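Local coordinates for protein origin of replication complex subunit 1B (Arabidopsis thaliana, PDB 5HH7) that reads the unmodified histone H3 tail through its BAH-PHD cassette and, as part of the origin recognition complex, binds replication origins and regulates transcription, at residues A[51-65]-A[69-81]. Residues are numbered along the deposited sequence; the frame is centred on the assembly and turned at random.
Sequences EDCQICFKSDTNIMI and DCLGGFHLKCLKP. With ZN (zinc ion), chain C.
One of the two zinc sites of the PHD finger is built across this contact: Cys53 and Cys56 come from residues 51-65, His75 and Cys78 from residues 69-81. His75 reaches the zinc ion through ND1, at a modelled 2.6 Å that is long for such a bond, and its ring is boxed in from several directions. Over one face lies Cys53 CB, 4.1 Å from the ring centroid, a CH-pi contact; Lys58 O lies in the ring plane at the CE1 edge. The Met64 side chain crosses that of His75 obliquely: extended as far as SD, it bends at chi3 (-60°) and brings CE to 3.4 Å from His75 NE2. Cys53 SG is also an acceptor, taking the N-H groups of Ile55 and Cys56 and, more weakly, that of His75. The site is built into the two-stranded antiparallel hairpin of the PHD core: His75 belongs to strand 73-75, where it forms a non-hydrogen-bonded pair with Met64. Ile65 and Phe74 form a hydrogen-bonded pair, Ile65 N to Phe74 O measuring 2.8 Å and Phe74 N to Ile65 O 2.9 Å. Beyond the pair, Leu76 N donates to Ile63 O, while Asn62, with CG anti to its own N (chi1 -177°), turns OD1 to the N-H of Lys77 (OD1 to N 3.0 Å, 173° at the hydrogen). On the Phe74 side of the hairpin, Ile55 CG1 meets the ring edge in plane, 3.8 Å from Phe74 CD1, and the ring also touches Cys93 of the second zinc site. Met64 hydrogen-bonds the bound H3 peptide through its backbone, and Glu51 OE2 makes a salt bridge with a basic side chain of that peptide.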
loop_
_atom_site.group_PDB
_atom_site.type_symbol
_atom_site.label_atom_id
_atom_site.label_comp_id
_atom_site.label_asym_id
_atom_site.label_seq_id
_atom_site.Cartn_x
_atom_site.Cartn_y
_atom_site.Cartn_z
ATOM N N GLU A 51 8.205 12.005 -4.259
ATOM C CA GLU A 51 9.149 11.296 -5.114
ATOM C C GLU A 51 9.724 12.210 -6.190
ATOM O O GLU A 51 9.095 13.191 -6.586
ATOM C CB GLU A 51 8.470 10.091 -5.768
ATOM C CG GLU A 51 7.994 9.043 -4.780
ATOM C CD GLU A 51 7.184 7.944 -5.438
ATOM O OE1 GLU A 51 7.777 7.122 -6.170
ATOM O OE2 GLU A 51 5.953 7.907 -5.226
ATOM N N ASP A 52 10.924 11.881 -6.658
ATOM C CA ASP A 52 11.579 12.638 -7.718
ATOM C C ASP A 52 10.993 12.274 -9.071
ATOM O O ASP A 52 10.511 11.161 -9.263
ATOM C CB ASP A 52 13.079 12.331 -7.741
ATOM C CG ASP A 52 13.800 12.835 -6.511
ATOM O OD1 ASP A 52 14.698 12.122 -6.014
ATOM O OD2 ASP A 52 13.475 13.946 -6.047
ATOM N N CYS A 53 11.036 13.209 -10.014
ATOM C CA CYS A 53 10.738 12.860 -11.392
ATOM C C CYS A 53 11.896 12.046 -11.943
ATOM O O CYS A 53 13.061 12.362 -11.697
ATOM C CB CYS A 53 10.535 14.091 -12.265
ATOM S SG CYS A 53 10.571 13.660 -14.019
ATOM N N GLN A 54 11.574 11.005 -12.699
ATOM C CA GLN A 54 12.589 10.100 -13.213
ATOM C C GLN A 54 13.287 10.646 -14.454
ATOM O O GLN A 54 14.201 10.018 -14.985
ATOM C CB GLN A 54 11.979 8.728 -13.497
ATOM C CG GLN A 54 11.501 8.017 -12.247
ATOM C CD GLN A 54 12.607 7.863 -11.222
ATOM O OE1 GLN A 54 13.596 7.171 -11.463
ATOM N NE2 GLN A 54 12.450 8.516 -10.077
ATOM N N ILE A 55 12.861 11.822 -14.907
ATOM C CA ILE A 55 13.457 12.452 -16.080
ATOM C C ILE A 55 14.340 13.648 -15.716
ATOM O O ILE A 55 15.469 13.758 -16.196
ATOM C CB ILE A 55 12.378 12.897 -17.092
ATOM C CG1 ILE A 55 11.693 11.678 -17.714
ATOM C CG2 ILE A 55 12.989 13.760 -18.183
ATOM C CD1 ILE A 55 10.551 12.022 -18.644
ATOM N N CYS A 56 13.829 14.537 -14.868
ATOM C CA CYS A 56 14.528 15.785 -14.553
ATOM C C CYS A 56 15.171 15.768 -13.167
ATOM O O CYS A 56 16.189 16.429 -12.945
ATOM C CB CYS A 56 13.574 16.977 -14.648
ATOM S SG CYS A 56 12.771 17.403 -13.083
ATOM N N PHE A 57 14.558 15.033 -12.242
ATOM C CA PHE A 57 15.034 14.938 -10.859
ATOM C C PHE A 57 15.099 16.290 -10.153
ATOM O O PHE A 57 15.879 16.476 -9.219
ATOM C CB PHE A 57 16.393 14.235 -10.792
ATOM C CG PHE A 57 16.353 12.802 -11.228
ATOM C CD1 PHE A 57 16.082 11.798 -10.313
ATOM C CD2 PHE A 57 16.583 12.458 -12.549
ATOM C CE1 PHE A 57 16.042 10.477 -10.707
ATOM C CE2 PHE A 57 16.547 11.137 -12.949
ATOM C CZ PHE A 57 16.275 10.145 -12.027
ATOM N N LYS A 58 14.281 17.233 -10.608
ATOM C CA LYS A 58 14.205 18.544 -9.977
ATOM C C LYS A 58 12.807 18.781 -9.413
ATOM O O LYS A 58 11.808 18.446 -10.051
ATOM C CB LYS A 58 14.588 19.645 -10.971
ATOM C CG LYS A 58 16.030 19.553 -11.459
ATOM C CD LYS A 58 16.451 20.781 -12.259
ATOM C CE LYS A 58 15.968 20.729 -13.704
ATOM N NZ LYS A 58 16.416 21.931 -14.471
ATOM N N SER A 59 12.743 19.338 -8.206
ATOM C CA SER A 59 11.467 19.689 -7.586
ATOM C C SER A 59 10.692 20.668 -8.463
ATOM O O SER A 59 11.293 21.486 -9.163
ATOM C CB SER A 59 11.698 20.300 -6.202
ATOM O OG SER A 59 10.492 20.807 -5.663
ATOM N N ASP A 60 9.364 20.574 -8.435
ATOM C CA ASP A 60 8.524 21.409 -9.288
ATOM C C ASP A 60 7.057 21.411 -8.867
ATOM O O ASP A 60 6.571 20.464 -8.245
ATOM C CB ASP A 60 8.629 20.952 -10.746
ATOM C CG ASP A 60 8.114 21.988 -11.727
ATOM O OD1 ASP A 60 7.031 22.565 -11.495
ATOM O OD2 ASP A 60 8.799 22.235 -12.737
ATOM N N THR A 61 6.362 22.485 -9.232
ATOM C CA THR A 61 4.927 22.606 -9.016
ATOM C C THR A 61 4.131 21.879 -10.098
ATOM O O THR A 61 2.941 21.618 -9.926
ATOM C CB THR A 61 4.491 24.080 -9.003
ATOM O OG1 THR A 61 5.163 24.785 -10.054
ATOM C CG2 THR A 61 4.837 24.727 -7.672
ATOM N N ASN A 62 4.784 21.565 -11.214
ATOM C CA ASN A 62 4.116 20.863 -12.304
ATOM C C ASN A 62 3.638 19.490 -11.853
ATOM O O ASN A 62 4.355 18.780 -11.149
ATOM C CB ASN A 62 5.029 20.731 -13.525
ATOM C CG ASN A 62 4.333 20.071 -14.706
ATOM O OD1 ASN A 62 4.633 18.931 -15.062
ATOM N ND2 ASN A 62 3.390 20.786 -15.311
ATOM N N ILE A 63 2.422 19.134 -12.257
ATOM C CA ILE A 63 1.812 17.867 -11.867
ATOM C C ILE A 63 2.679 16.676 -12.262
ATOM O O ILE A 63 3.217 16.622 -13.368
ATOM C CB ILE A 63 0.396 17.715 -12.471
ATOM C CG1 ILE A 63 -0.522 18.814 -11.940
ATOM C CG2 ILE A 63 -0.191 16.346 -12.152
ATOM C CD1 ILE A 63 -0.580 18.880 -10.427
ATOM N N MET A 64 2.820 15.734 -11.336
ATOM C CA MET A 64 3.598 14.531 -11.573
ATOM C C MET A 64 2.671 13.327 -11.614
ATOM O O MET A 64 1.826 13.154 -10.733
ATOM C CB MET A 64 4.638 14.354 -10.468
ATOM C CG MET A 64 5.560 13.162 -10.659
ATOM S SD MET A 64 6.801 13.038 -9.351
ATOM C CE MET A 64 7.654 14.602 -9.539
ATOM N N ILE A 65 2.819 12.497 -12.642
ATOM C CA ILE A 65 2.011 11.286 -12.731
ATOM C C ILE A 65 2.839 10.030 -12.498
ATOM O O ILE A 65 4.069 10.073 -12.460
ATOM C CB ILE A 65 1.264 11.177 -14.075
ATOM C CG1 ILE A 65 2.254 11.122 -15.240
ATOM C CG2 ILE A 65 0.294 12.339 -14.238
ATOM C CD1 ILE A 65 1.596 10.875 -16.581
ATOM N N ASP A 69 3.349 0.734 -14.759
ATOM C CA ASP A 69 4.251 -0.415 -14.698
ATOM C C ASP A 69 5.350 -0.286 -13.645
ATOM O O ASP A 69 5.403 -1.075 -12.699
ATOM C CB ASP A 69 4.859 -0.708 -16.075
ATOM C CG ASP A 69 3.882 -1.394 -17.007
ATOM O OD1 ASP A 69 2.804 -1.801 -16.527
ATOM O OD2 ASP A 69 4.192 -1.534 -18.210
ATOM N N CYS A 70 6.219 0.709 -13.811
ATOM C CA CYS A 70 7.363 0.875 -12.920
ATOM C C CYS A 70 7.026 1.707 -11.684
ATOM O O CYS A 70 7.823 1.779 -10.750
ATOM C CB CYS A 70 8.536 1.515 -13.670
ATOM S SG CYS A 70 8.455 3.320 -13.782
ATOM N N LEU A 71 5.854 2.337 -11.693
ATOM C CA LEU A 71 5.412 3.205 -10.597
ATOM C C LEU A 71 6.318 4.414 -10.352
ATOM O O LEU A 71 6.253 5.043 -9.298
ATOM C CB LEU A 71 5.210 2.407 -9.304
ATOM C CG LEU A 71 4.084 1.374 -9.340
ATOM C CD1 LEU A 71 3.930 0.695 -7.985
ATOM C CD2 LEU A 71 2.782 2.035 -9.762
ATOM N N GLY A 72 7.151 4.743 -11.333
ATOM C CA GLY A 72 7.997 5.917 -11.237
ATOM C C GLY A 72 7.197 7.191 -11.433
ATOM O O GLY A 72 6.093 7.166 -11.984
ATOM N N GLY A 73 7.753 8.309 -10.979
ATOM C CA GLY A 73 7.101 9.598 -11.115
ATOM C C GLY A 73 7.625 10.382 -12.302
ATOM O O GLY A 73 8.818 10.337 -12.606
ATOM N N PHE A 74 6.729 11.092 -12.981
ATOM C CA PHE A 74 7.086 11.871 -14.163
ATOM C C PHE A 74 6.273 13.159 -14.234
ATOM O O PHE A 74 5.045 13.123 -14.195
ATOM C CB PHE A 74 6.847 11.057 -15.441
ATOM C CG PHE A 74 7.614 9.764 -15.496
ATOM C CD1 PHE A 74 8.856 9.704 -16.107
ATOM C CD2 PHE A 74 7.088 8.605 -14.945
ATOM C CE1 PHE A 74 9.561 8.517 -16.161
ATOM C CE2 PHE A 74 7.790 7.417 -14.991
ATOM C CZ PHE A 74 9.030 7.374 -15.599
ATOM N N HIS A 75 6.957 14.296 -14.336
ATOM C CA HIS A 75 6.280 15.564 -14.583
ATOM C C HIS A 75 5.613 15.511 -15.955
ATOM O O HIS A 75 6.200 15.004 -16.912
ATOM C CB HIS A 75 7.270 16.733 -14.540
ATOM C CG HIS A 75 7.711 17.111 -13.158
ATOM N ND1 HIS A 75 9.009 17.467 -12.864
ATOM C CD2 HIS A 75 7.023 17.206 -11.996
ATOM C CE1 HIS A 75 9.107 17.747 -11.577
ATOM N NE2 HIS A 75 7.914 17.602 -11.028
ATOM N N LEU A 76 4.390 16.027 -16.046
ATOM C CA LEU A 76 3.681 16.096 -17.321
ATOM C C LEU A 76 4.473 16.898 -18.348
ATOM O O LEU A 76 4.606 16.494 -19.505
ATOM C CB LEU A 76 2.303 16.737 -17.139
ATOM C CG LEU A 76 1.232 15.969 -16.362
ATOM C CD1 LEU A 76 -0.011 16.831 -16.204
ATOM C CD2 LEU A 76 0.892 14.659 -17.057
ATOM N N LYS A 77 5.004 18.034 -17.907
ATOM C CA LYS A 77 5.712 18.964 -18.781
ATOM C C LYS A 77 7.039 18.405 -19.278
ATOM O O LYS A 77 7.684 19.000 -20.139
ATOM C CB LYS A 77 5.992 20.264 -18.033
ATOM C CG LYS A 77 7.033 20.099 -16.938
ATOM C CD LYS A 77 7.575 21.436 -16.475
ATOM C CE LYS A 77 8.837 21.254 -15.651
ATOM N NZ LYS A 77 9.918 20.578 -16.420
ATOM N N CYS A 78 7.453 17.271 -18.724
ATOM C CA CYS A 78 8.766 16.721 -19.034
ATOM C C CYS A 78 8.694 15.497 -19.936
ATOM O O CYS A 78 9.722 14.983 -20.384
ATOM C CB CYS A 78 9.525 16.414 -17.747
ATOM S SG CYS A 78 9.842 17.894 -16.769
ATOM N N LEU A 79 7.477 15.045 -20.213
ATOM C CA LEU A 79 7.273 13.955 -21.157
ATOM C C LEU A 79 7.612 14.428 -22.574
ATOM O O LEU A 79 7.675 15.630 -22.836
ATOM C CB LEU A 79 5.830 13.452 -21.084
ATOM C CG LEU A 79 5.352 13.058 -19.682
ATOM C CD1 LEU A 79 3.913 12.578 -19.697
ATOM C CD2 LEU A 79 6.258 11.997 -19.090
ATOM N N LYS A 80 7.848 13.480 -23.473
ATOM C CA LYS A 80 8.106 13.801 -24.874
ATOM C C LYS A 80 7.089 13.115 -25.787
ATOM O O LYS A 80 7.162 11.906 -26.008
ATOM C CB LYS A 80 9.543 13.425 -25.268
ATOM C CG LYS A 80 10.012 12.058 -24.775
ATOM C CD LYS A 80 11.255 11.594 -25.530
ATOM C CE LYS A 80 12.520 12.294 -25.052
ATOM N NZ LYS A 80 13.121 11.616 -23.869
ATOM N N PRO A 81 6.125 13.886 -26.320
ATOM C CA PRO A 81 5.944 15.328 -26.117
ATOM C C PRO A 81 5.259 15.617 -24.783
ATOM O O PRO A 81 4.604 14.728 -24.240
ATOM C CB PRO A 81 5.023 15.716 -27.276
ATOM C CG PRO A 81 4.195 14.504 -27.496
ATOM C CD PRO A 81 5.102 13.330 -27.225
HETATM ZN ZN ZN C . 10.630 16.382 -14.581
HETATM O O HOH W 1 9.842 8.511 -9.266
#